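Local coordinates for hypothetical membrane spanning protein (Thermus thermophilus, PDB 2VPZ) that probably serves as the quinone-binding membrane subunit of a polysulfide reductase, passing electrons between the quinone pool and its partner subunits, at residues 126-131 with 155-160; 141-146 with 196-201. All coordinates share one frame; numbering follows the deposited sequence.

Contact 1: 126-131 with 155-160; sequences VALSYP and TALVLA
L128 meets A156 and L157 where two transmembrane helices, 117-136 and 148-166, lie side by side in the helix bundle of this membrane protein of the polysulfide reductase family. The contact is small, with 116 Å² buried over both sides, and wholly apolar. No hydrogen bond crosses it. Before L128 in the sequence, V126 O accepts the N-H of Y130 at 3.1 Å, within the helix, and a weak bond from S129 N. This keeps the turn that carries L128 helical.

L128 reaches across. Its CG lies beside the backbone N and opposite the carbonyl carbon (chi1 -88°), on the side facing 155-160. The second torsion (chi2 157°) then carries CD2 to A156. The model puts L128 CD2 3.2 Å from A156 CB, shorter than normal methyl contact, so the exact spacing is doubtful. The nearest CA atoms across the contact, those of L128 and A156, are 6.8 Å apart. L128 CD2 also meets L157 CD2 at 4.2 Å. The two leucine side chains cross at about a right angle. L157 also touches L33 of helix 16-41 and L179 of helix 175-189, and A156 packs on R239 of helix 227-245.

Further along comes Y130, a quinone-binding residue, though no quinone is bound to this chain here. Its OH makes a weak hydrogen bond with NE2 of H21, another quinone-binding residue. P131 closes the segment. Its N has no bond to the preceding turn, and the helix kinks there. P131 CG sits 4.0 Å above one face of the Y130 ring, displaced towards the rim.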
ATOM      1  N   VAL C 126     -41.576  11.374 -15.122  1.00 48.32           N
ATOM      2  CA  VAL C 126     -40.862  10.202 -14.609  1.00 46.86           C
ATOM      3  C   VAL C 126     -40.200   9.480 -15.825  1.00 46.58           C
ATOM      4  O   VAL C 126     -39.004   9.241 -15.799  1.00 46.86           O
ATOM      5  CB  VAL C 126     -41.836   9.201 -13.845  1.00 46.97           C
ATOM      6  CG1 VAL C 126     -41.098   7.894 -13.462  1.00 46.97           C
ATOM      7  CG2 VAL C 126     -42.430   9.884 -12.598  1.00 46.13           C
ATOM      8  N   ALA C 127     -40.960   9.188 -16.882  1.00 46.57           N
ATOM      9  CA  ALA C 127     -40.461   8.524 -18.112  1.00 46.70           C
ATOM     10  C   ALA C 127     -39.380   9.274 -18.938  1.00 47.36           C
ATOM     11  O   ALA C 127     -38.593   8.647 -19.666  1.00 47.95           O
ATOM     12  CB  ALA C 127     -41.651   8.121 -19.050  1.00 45.78           C
ATOM     13  N   LEU C 128     -39.352  10.606 -18.837  1.00 47.79           N
ATOM     14  CA  LEU C 128     -38.372  11.505 -19.524  1.00 48.33           C
ATOM     15  C   LEU C 128     -37.068  11.599 -18.734  1.00 48.12           C
ATOM     16  O   LEU C 128     -36.001  11.929 -19.273  1.00 49.23           O
ATOM     17  CB  LEU C 128     -38.933  12.940 -19.661  1.00 49.30           C
ATOM     18  CG  LEU C 128     -39.782  13.369 -20.870  1.00 50.67           C
ATOM     19  CD1 LEU C 128     -40.663  14.590 -20.528  1.00 49.94           C
ATOM     20  CD2 LEU C 128     -38.884  13.670 -22.092  1.00 51.29           C
ATOM     21  N   SER C 129     -37.202  11.351 -17.441  1.00 47.49           N
ATOM     22  CA  SER C 129     -36.135  11.424 -16.455  1.00 46.91           C
ATOM     23  C   SER C 129     -35.350  10.137 -16.152  1.00 47.59           C
ATOM     24  O   SER C 129     -34.168  10.200 -15.807  1.00 47.02           O
ATOM     25  CB  SER C 129     -36.716  11.943 -15.110  1.00 46.22           C
ATOM     26  OG  SER C 129     -37.067  13.293 -15.115  1.00 46.40           O
ATOM     27  N   TYR C 130     -35.975   8.979 -16.279  1.00 47.32           N
ATOM     28  CA  TYR C 130     -35.315   7.727 -15.924  1.00 47.37           C
ATOM     29  C   TYR C 130     -34.131   7.228 -16.804  1.00 47.07           C
ATOM     30  O   TYR C 130     -33.180   6.631 -16.279  1.00 47.53           O
ATOM     31  CB  TYR C 130     -36.356   6.608 -15.663  1.00 47.90           C
ATOM     32  CG  TYR C 130     -36.505   5.553 -16.753  1.00 50.72           C
ATOM     33  CD1 TYR C 130     -35.657   4.427 -16.801  1.00 51.02           C
ATOM     34  CD2 TYR C 130     -37.486   5.678 -17.754  1.00 51.69           C
ATOM     35  CE1 TYR C 130     -35.779   3.450 -17.826  1.00 51.34           C
ATOM     36  CE2 TYR C 130     -37.617   4.709 -18.786  1.00 52.10           C
ATOM     37  CZ  TYR C 130     -36.760   3.596 -18.817  1.00 51.38           C
ATOM     38  OH  TYR C 130     -36.873   2.662 -19.823  1.00 53.35           O
ATOM     39  N   PRO C 131     -34.169   7.472 -18.142  1.00 46.40           N
ATOM     40  CA  PRO C 131     -33.043   7.029 -18.979  1.00 45.50           C
ATOM     41  C   PRO C 131     -31.653   7.629 -18.617  1.00 44.48           C
ATOM     42  O   PRO C 131     -30.675   6.885 -18.472  1.00 45.69           O
ATOM     43  CB  PRO C 131     -33.463   7.369 -20.403  1.00 44.85           C
ATOM     44  CG  PRO C 131     -34.971   7.357 -20.366  1.00 45.43           C
ATOM     45  CD  PRO C 131     -35.330   7.858 -18.966  1.00 46.27           C
ATOM     46  N   THR C 155     -33.059  15.955 -24.917  1.00 45.65           N
ATOM     47  CA  THR C 155     -33.016  15.291 -26.211  1.00 45.08           C
ATOM     48  C   THR C 155     -34.318  14.542 -26.560  1.00 44.97           C
ATOM     49  O   THR C 155     -34.686  14.419 -27.748  1.00 45.51           O
ATOM     50  CB  THR C 155     -31.730  14.381 -26.276  1.00 45.82           C
ATOM     51  OG1 THR C 155     -30.842  14.879 -27.275  1.00 47.61           O
ATOM     52  CG2 THR C 155     -32.101  12.943 -26.535  1.00 46.45           C
ATOM     53  N   ALA C 156     -35.031  14.087 -25.533  1.00 44.71           N
ATOM     54  CA  ALA C 156     -36.313  13.397 -25.683  1.00 45.86           C
ATOM     55  C   ALA C 156     -37.380  14.431 -26.137  1.00 46.37           C
ATOM     56  O   ALA C 156     -38.354  14.083 -26.823  1.00 46.65           O
ATOM     57  CB  ALA C 156     -36.732  12.733 -24.321  1.00 44.97           C
ATOM     58  N   LEU C 157     -37.153  15.698 -25.783  1.00 46.49           N
ATOM     59  CA  LEU C 157     -38.020  16.816 -26.167  1.00 46.25           C
ATOM     60  C   LEU C 157     -37.772  17.206 -27.645  1.00 45.76           C
ATOM     61  O   LEU C 157     -38.719  17.435 -28.398  1.00 46.24           O
ATOM     62  CB  LEU C 157     -37.849  18.012 -25.202  1.00 47.11           C
ATOM     63  CG  LEU C 157     -38.271  17.713 -23.739  1.00 47.12           C
ATOM     64  CD1 LEU C 157     -37.877  18.865 -22.783  1.00 48.04           C
ATOM     65  CD2 LEU C 157     -39.791  17.423 -23.694  1.00 47.00           C
ATOM     66  N   VAL C 158     -36.519  17.263 -28.074  1.00 45.77           N
ATOM     67  CA  VAL C 158     -36.226  17.549 -29.474  1.00 46.25           C
ATOM     68  C   VAL C 158     -36.889  16.438 -30.384  1.00 47.67           C
ATOM     69  O   VAL C 158     -37.387  16.739 -31.480  1.00 48.13           O
ATOM     70  CB  VAL C 158     -34.678  17.639 -29.721  1.00 45.51           C
ATOM     71  CG1 VAL C 158     -34.387  17.969 -31.180  1.00 43.50           C
ATOM     72  CG2 VAL C 158     -34.060  18.713 -28.782  1.00 45.54           C
ATOM     73  N   LEU C 159     -36.937  15.182 -29.918  1.00 48.19           N
ATOM     74  CA  LEU C 159     -37.588  14.083 -30.674  1.00 49.07           C
ATOM     75  C   LEU C 159     -39.120  14.276 -30.781  1.00 49.69           C
ATOM     76  O   LEU C 159     -39.678  14.160 -31.867  1.00 50.55           O
ATOM     77  CB  LEU C 159     -37.300  12.682 -30.077  1.00 47.27           C
ATOM     78  CG  LEU C 159     -35.853  12.156 -30.116  1.00 46.33           C
ATOM     79  CD1 LEU C 159     -35.771  10.721 -29.569  1.00 46.73           C
ATOM     80  CD2 LEU C 159     -35.314  12.211 -31.548  1.00 44.63           C
ATOM     81  N   ALA C 160     -39.785  14.544 -29.664  1.00 49.46           N
ATOM     82  CA  ALA C 160     -41.233  14.746 -29.686  1.00 50.88           C
ATOM     83  C   ALA C 160     -41.679  15.975 -30.525  1.00 52.36           C
ATOM     84  O   ALA C 160     -42.592  15.871 -31.364  1.00 52.48           O
ATOM     85  CB  ALA C 160     -41.809  14.851 -28.243  1.00 50.82           C
TER

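Contact 2: 141-146 with 196-201; sequences RPLWNG and PEARGH
L143 and P142 press against A198 and H201 at the start of helix 196-205. L143 does most of the touching with its two methyls. L143 CD2 packs on A198, 3.5 Å from A198 CB. L143 CD2 is also 3.5 Å from A198 O, a van der Waals contact with the backbone carbonyl oxygen. The other branch goes to H201. L143 CD1 meets the imidazole at its edge, in the plane of the ring, 4.0 Å from H201 CD2. The two side chains cross at about a right angle. L143 can straddle both partners because they sit nearly one turn apart on the helix. P142 adds a second contact to the alanine methyl, with P142 CB 4.0 Å from A198 CB. No hydrogen bond joins the segments, and 152 Å² is buried in all.

The torsions explain how the histidine takes part. H201 CG lies anti to its backbone N (chi1 172°), and the ring reaches towards the loop, where it also stacks with the ring of W248. On the helix, H201 N bonds to E197 O and G200 N to P196 O, which fixes the first turn.

The loop has its own bonds. W144 N reaches R141 O at 3.3 Å, closing the turn that places P142 and L143 at its two middle positions. L143 O takes a weak bond from N145 N and a hydrogen bond from Y190 OH. R141, at the start of the turn, bonds through NE and NH2 to the backbone of a chain of another protein. The arrangement is a type I beta turn from R141 to W144, overlapped by an inverse gamma turn centred on W144, in a connection between transmembrane helices that packs on the first turn of a short helix.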
ATOM      1  N   ARG C 141     -18.413   3.961 -14.463  1.00 34.51           N
ATOM      2  CA  ARG C 141     -18.306   4.230 -15.911  1.00 35.42           C
ATOM      3  C   ARG C 141     -17.977   5.737 -16.084  1.00 34.83           C
ATOM      4  O   ARG C 141     -18.874   6.565 -16.007  1.00 37.99           O
ATOM      5  CB  ARG C 141     -19.651   3.900 -16.611  1.00 36.28           C
ATOM      6  CG  ARG C 141     -20.289   2.528 -16.276  1.00 35.71           C
ATOM      7  CD  ARG C 141     -19.643   1.368 -17.071  1.00 34.95           C
ATOM      8  NE  ARG C 141     -19.973   0.023 -16.559  1.00 34.43           N
ATOM      9  CZ  ARG C 141     -19.444  -1.123 -16.990  1.00 34.86           C
ATOM     10  NH1 ARG C 141     -18.537  -1.129 -17.964  1.00 34.95           N
ATOM     11  NH2 ARG C 141     -19.815  -2.283 -16.453  1.00 34.59           N
ATOM     12  N   PRO C 142     -16.682   6.100 -16.341  1.00 34.76           N
ATOM     13  CA  PRO C 142     -16.361   7.524 -16.536  1.00 34.46           C
ATOM     14  C   PRO C 142     -17.127   8.423 -17.575  1.00 35.62           C
ATOM     15  O   PRO C 142     -17.169   9.647 -17.422  1.00 35.14           O
ATOM     16  CB  PRO C 142     -14.860   7.573 -16.811  1.00 35.70           C
ATOM     17  CG  PRO C 142     -14.314   6.253 -16.258  1.00 35.99           C
ATOM     18  CD  PRO C 142     -15.483   5.257 -16.401  1.00 35.94           C
ATOM     19  N   LEU C 143     -17.682   7.854 -18.638  1.00 36.15           N
ATOM     20  CA  LEU C 143     -18.398   8.682 -19.627  1.00 36.07           C
ATOM     21  C   LEU C 143     -19.842   9.023 -19.201  1.00 35.61           C
ATOM     22  O   LEU C 143     -20.399  10.039 -19.608  1.00 36.46           O
ATOM     23  CB  LEU C 143     -18.369   8.060 -21.057  1.00 34.55           C
ATOM     24  CG  LEU C 143     -16.974   7.724 -21.634  1.00 34.03           C
ATOM     25  CD1 LEU C 143     -17.038   7.484 -23.162  1.00 35.00           C
ATOM     26  CD2 LEU C 143     -15.989   8.856 -21.305  1.00 32.00           C
ATOM     27  N   TRP C 144     -20.446   8.191 -18.353  1.00 35.64           N
ATOM     28  CA  TRP C 144     -21.817   8.442 -17.893  1.00 36.19           C
ATOM     29  C   TRP C 144     -21.894   9.333 -16.682  1.00 35.99           C
ATOM     30  O   TRP C 144     -22.430   8.946 -15.636  1.00 36.05           O
ATOM     31  CB  TRP C 144     -22.524   7.111 -17.620  1.00 36.30           C
ATOM     32  CG  TRP C 144     -22.775   6.387 -18.892  1.00 36.55           C
ATOM     33  CD1 TRP C 144     -22.738   6.920 -20.165  1.00 36.04           C
ATOM     34  CD2 TRP C 144     -23.116   5.007 -19.063  1.00 36.51           C
ATOM     35  NE1 TRP C 144     -23.038   5.957 -21.093  1.00 37.39           N
ATOM     36  CE2 TRP C 144     -23.281   4.775 -20.446  1.00 37.25           C
ATOM     37  CE3 TRP C 144     -23.321   3.936 -18.168  1.00 36.69           C
ATOM     38  CZ2 TRP C 144     -23.624   3.493 -20.970  1.00 38.19           C
ATOM     39  CZ3 TRP C 144     -23.664   2.666 -18.675  1.00 35.86           C
ATOM     40  CH2 TRP C 144     -23.817   2.462 -20.062  1.00 37.20           C
ATOM     41  N   ASN C 145     -21.377  10.544 -16.810  1.00 36.16           N
ATOM     42  CA  ASN C 145     -21.381  11.465 -15.681  1.00 35.88           C
ATOM     43  C   ASN C 145     -22.725  12.211 -15.533  1.00 36.47           C
ATOM     44  O   ASN C 145     -23.695  11.930 -16.258  1.00 35.63           O
ATOM     45  CB  ASN C 145     -20.175  12.440 -15.771  1.00 33.65           C
ATOM     46  CG  ASN C 145     -20.348  13.537 -16.818  1.00 32.83           C
ATOM     47  OD1 ASN C 145     -19.436  14.326 -17.082  1.00 29.93           O
ATOM     48  ND2 ASN C 145     -21.539  13.587 -17.421  1.00 31.82           N
ATOM     49  N   GLY C 146     -22.756  13.124 -14.568  1.00 36.10           N
ATOM     50  CA  GLY C 146     -23.944  13.911 -14.281  1.00 37.37           C
ATOM     51  C   GLY C 146     -24.707  14.543 -15.439  1.00 36.80           C
ATOM     52  O   GLY C 146     -25.929  14.561 -15.405  1.00 39.15           O
ATOM     53  N   PRO C 196      -9.167  13.822 -18.752  1.00 44.47           N
ATOM     54  CA  PRO C 196      -8.403  13.644 -19.994  1.00 45.57           C
ATOM     55  C   PRO C 196      -8.490  12.281 -20.744  1.00 46.73           C
ATOM     56  O   PRO C 196      -8.758  12.230 -21.958  1.00 48.38           O
ATOM     57  CB  PRO C 196      -6.971  13.973 -19.577  1.00 46.13           C
ATOM     58  CG  PRO C 196      -7.120  14.962 -18.440  1.00 44.69           C
ATOM     59  CD  PRO C 196      -8.390  14.507 -17.708  1.00 44.33           C
ATOM     60  N   GLU C 197      -8.229  11.196 -20.024  1.00 47.85           N
ATOM     61  CA  GLU C 197      -8.236   9.809 -20.535  1.00 49.12           C
ATOM     62  C   GLU C 197      -9.620   9.329 -21.056  1.00 48.86           C
ATOM     63  O   GLU C 197      -9.696   8.525 -22.007  1.00 48.78           O
ATOM     64  CB  GLU C 197      -7.705   8.847 -19.455  1.00 51.15           C
ATOM     65  CG  GLU C 197      -6.804   9.488 -18.366  1.00 55.53           C
ATOM     66  CD  GLU C 197      -7.577  10.353 -17.344  1.00 57.62           C
ATOM     67  OE1 GLU C 197      -8.578   9.845 -16.780  1.00 58.90           O
ATOM     68  OE2 GLU C 197      -7.166  11.521 -17.109  1.00 57.67           O
ATOM     69  N   ALA C 198     -10.696   9.802 -20.414  1.00 47.25           N
ATOM     70  CA  ALA C 198     -12.080   9.497 -20.813  1.00 47.12           C
ATOM     71  C   ALA C 198     -12.462  10.308 -22.076  1.00 47.17           C
ATOM     72  O   ALA C 198     -13.106   9.779 -22.986  1.00 45.92           O
ATOM     73  CB  ALA C 198     -13.082   9.771 -19.659  1.00 45.68           C
ATOM     74  N   ARG C 199     -12.075  11.581 -22.133  1.00 48.23           N
ATOM     75  CA  ARG C 199     -12.346  12.417 -23.322  1.00 50.48           C
ATOM     76  C   ARG C 199     -11.594  11.803 -24.524  1.00 51.26           C
ATOM     77  O   ARG C 199     -12.140  11.720 -25.632  1.00 51.39           O
ATOM     78  CB  ARG C 199     -11.896  13.875 -23.163  1.00 50.89           C
ATOM     79  CG  ARG C 199     -11.774  14.618 -24.507  1.00 52.69           C
ATOM     80  CD  ARG C 199     -11.316  16.074 -24.343  1.00 53.49           C
ATOM     81  NE  ARG C 199     -11.490  16.591 -22.985  1.00 55.56           N
ATOM     82  CZ  ARG C 199     -10.507  16.937 -22.153  1.00 56.46           C
ATOM     83  NH1 ARG C 199      -9.234  16.832 -22.523  1.00 56.03           N
ATOM     84  NH2 ARG C 199     -10.799  17.389 -20.933  1.00 56.55           N
ATOM     85  N   GLY C 200     -10.352  11.380 -24.286  1.00 52.07           N
ATOM     86  CA  GLY C 200      -9.525  10.740 -25.299  1.00 51.41           C
ATOM     87  C   GLY C 200     -10.109   9.403 -25.732  1.00 51.02           C
ATOM     88  O   GLY C 200      -9.976   8.990 -26.891  1.00 52.70           O
ATOM     89  N   HIS C 201     -10.751   8.703 -24.796  1.00 50.54           N
ATOM     90  CA  HIS C 201     -11.410   7.435 -25.143  1.00 49.44           C
ATOM     91  C   HIS C 201     -12.672   7.743 -26.010  1.00 49.54           C
ATOM     92  O   HIS C 201     -12.839   7.119 -27.062  1.00 49.00           O
ATOM     93  CB  HIS C 201     -11.798   6.567 -23.902  1.00 48.12           C
ATOM     94  CG  HIS C 201     -12.630   5.363 -24.189  1.00 48.26           C
ATOM     95  ND1 HIS C 201     -12.112   4.173 -24.609  1.00 47.91           N
ATOM     96  CD2 HIS C 201     -13.952   5.184 -24.118  1.00 47.46           C
ATOM     97  CE1 HIS C 201     -13.086   3.311 -24.793  1.00 47.69           C
ATOM     98  NE2 HIS C 201     -14.221   3.905 -24.497  1.00 47.65           N
TER

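In the fold
Contacts 1 and 2 have centres about 22 Å apart, and their nearest atoms are about 8 Å apart without touching. Their segments alternate along the chain: 126-131, 141-146, 155-160, then 196-201. Helix 117-136 carries the first segment and leads into the loop with 141-146, which in turn enters helix 148-166 with 155-160. Helix 196-205, after helix 175-189, carries 196-201. Contact 1 is near the centre of the chain, among helices that include residues of the quinone sites. Contact 2 lies about 20 Å from that centre, near a chain of another protein. The same helix pair thus meets in the bundle interior, while its connecting loop packs at the periphery.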